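Local coordinates for protein putative thiol-disulfide isomerase or thioredoxin (Salmonella enterica subsp. enterica serovar Typhimurium, PDB 3L9V) that probably catalyses thiol-disulfide exchange as a DsbA-like oxidoreductase of the thioredoxin fold, presumably introducing disulfide bonds into other proteins, at residues A3-S7 / V177-L181. Residues are numbered along the deposited sequence.
Sequences AEWES and VVRKL
The N-terminal segment 3-7, which carries strand 5-7, runs roughly parallel to the 177-181 segment of helix 167-182: the axes of 5-7 and 177-181 diverge by 31° and approach to 11.4 Å, leaving room for a layer of side chains. The backbones are nearest at A3 and V177, whose CA atoms are 5.9 Å apart; within the helix, L181 N donates to V177 O (3.1 Å). A3, apparently a tag remnant, sets its CB 3.3 Å from V177 CG2. W5 points its CA-to-CB bond toward the helix, and chi1 p with chi2 near -94° lays the indole against L181 (mt), whose CD2 sits over one face in a CH-pi contact, 3.9 Å from the five-membered ring centroid of W5. V177 CG1 comes 4.1 Å from W5 CD1; branched aliphatics one turn apart suit a flat aromatic. K180, bent at chi3 (p), passes its CE 4.4 Å from W5 NE1. V177 and L181 also touch I157 of strand 155-157, so the C-terminal helix covers the sheet out to its edge strand, a helix-on-sheet layer of the DsbA-like thioredoxin fold.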
loop_
_atom_site.group_PDB
_atom_site.type_symbol
_atom_site.label_atom_id
_atom_site.label_comp_id
_atom_site.label_asym_id
_atom_site.label_seq_id
_atom_site.Cartn_x
_atom_site.Cartn_y
_atom_site.Cartn_z
ATOM N N ALA A 3 21.045 -3.061 6.549
ATOM C CA ALA A 3 19.962 -3.620 7.338
ATOM C C ALA A 3 19.407 -2.655 8.379
ATOM O O ALA A 3 19.638 -2.865 9.574
ATOM C CB ALA A 3 20.429 -4.894 8.010
ATOM N N GLU A 4 18.650 -1.632 7.962
ATOM C CA GLU A 4 18.275 -0.565 8.911
ATOM C C GLU A 4 16.791 -0.166 9.027
ATOM O O GLU A 4 16.004 -0.293 8.096
ATOM C CB GLU A 4 19.164 0.655 8.699
ATOM C CG GLU A 4 18.891 1.898 9.508
ATOM C CD GLU A 4 20.198 2.464 10.060
ATOM O OE1 GLU A 4 21.127 1.659 10.300
ATOM O OE2 GLU A 4 20.310 3.697 10.244
ATOM N N TRP A 5 16.454 0.338 10.209
ATOM C CA TRP A 5 15.084 0.492 10.677
ATOM C C TRP A 5 15.155 1.362 11.932
ATOM O O TRP A 5 16.213 1.477 12.559
ATOM C CB TRP A 5 14.460 -0.884 11.009
ATOM C CG TRP A 5 15.267 -1.715 12.034
ATOM C CD1 TRP A 5 16.218 -2.674 11.771
ATOM C CD2 TRP A 5 15.189 -1.619 13.463
ATOM N NE1 TRP A 5 16.728 -3.173 12.951
ATOM C CE2 TRP A 5 16.107 -2.543 14.000
ATOM C CE3 TRP A 5 14.434 -0.829 14.338
ATOM C CZ2 TRP A 5 16.294 -2.699 15.371
ATOM C CZ3 TRP A 5 14.608 -0.998 15.707
ATOM C CH2 TRP A 5 15.534 -1.926 16.207
ATOM N N GLU A 6 14.037 1.982 12.289
ATOM C CA GLU A 6 13.972 2.830 13.468
ATOM C C GLU A 6 12.669 2.512 14.180
ATOM O O GLU A 6 11.659 2.230 13.529
ATOM C CB GLU A 6 14.006 4.314 13.072
ATOM C CG GLU A 6 12.940 4.682 12.035
ATOM C CD GLU A 6 13.016 6.133 11.565
ATOM O OE1 GLU A 6 12.013 6.620 11.001
ATOM O OE2 GLU A 6 14.067 6.785 11.756
ATOM N N SER A 7 12.705 2.512 15.511
ATOM C CA SER A 7 11.504 2.354 16.313
ATOM C C SER A 7 10.652 3.578 16.104
ATOM O O SER A 7 11.165 4.685 16.129
ATOM C CB SER A 7 11.860 2.300 17.799
ATOM O OG SER A 7 12.607 1.144 18.111
ATOM N N VAL A 177 15.599 -8.182 6.548
ATOM C CA VAL A 177 15.392 -7.294 7.672
ATOM C C VAL A 177 13.952 -7.346 8.195
ATOM O O VAL A 177 13.726 -7.381 9.399
ATOM C CB VAL A 177 15.836 -5.849 7.350
ATOM C CG1 VAL A 177 15.329 -4.879 8.403
ATOM C CG2 VAL A 177 17.354 -5.799 7.260
ATOM N N VAL A 178 12.978 -7.369 7.296
ATOM C CA VAL A 178 11.594 -7.511 7.740
ATOM C C VAL A 178 11.355 -8.825 8.450
ATOM O O VAL A 178 10.700 -8.867 9.492
ATOM C CB VAL A 178 10.613 -7.359 6.588
ATOM C CG1 VAL A 178 9.191 -7.761 7.048
ATOM C CG2 VAL A 178 10.655 -5.929 6.115
ATOM N N ARG A 179 11.883 -9.901 7.869
ATOM C CA ARG A 179 11.859 -11.216 8.489
ATOM C C ARG A 179 12.425 -11.164 9.927
ATOM O O ARG A 179 11.766 -11.575 10.884
ATOM C CB ARG A 179 12.652 -12.211 7.634
ATOM C CG ARG A 179 12.627 -13.686 8.138
ATOM C CD ARG A 179 13.830 -14.487 7.585
ATOM N NE ARG A 179 15.061 -14.012 8.199
ATOM C CZ ARG A 179 16.234 -13.877 7.582
ATOM N NH1 ARG A 179 16.370 -14.187 6.298
ATOM N NH2 ARG A 179 17.280 -13.429 8.266
ATOM N N LYS A 180 13.641 -10.650 10.074
ATOM C CA LYS A 180 14.254 -10.502 11.398
ATOM C C LYS A 180 13.336 -9.816 12.414
ATOM O O LYS A 180 13.174 -10.265 13.540
ATOM C CB LYS A 180 15.567 -9.735 11.282
ATOM C CG LYS A 180 16.139 -9.298 12.635
ATOM C CD LYS A 180 17.538 -8.703 12.477
ATOM C CE LYS A 180 17.496 -7.377 11.711
ATOM N NZ LYS A 180 18.872 -6.889 11.385
ATOM N N LEU A 181 12.728 -8.715 11.992
ATOM C CA LEU A 181 11.887 -7.910 12.857
ATOM C C LEU A 181 10.552 -8.572 13.176
ATOM O O LEU A 181 9.884 -8.210 14.147
ATOM C CB LEU A 181 11.651 -6.544 12.223
ATOM C CG LEU A 181 12.875 -5.631 12.153
ATOM C CD1 LEU A 181 12.521 -4.350 11.402
ATOM C CD2 LEU A 181 13.420 -5.307 13.550
#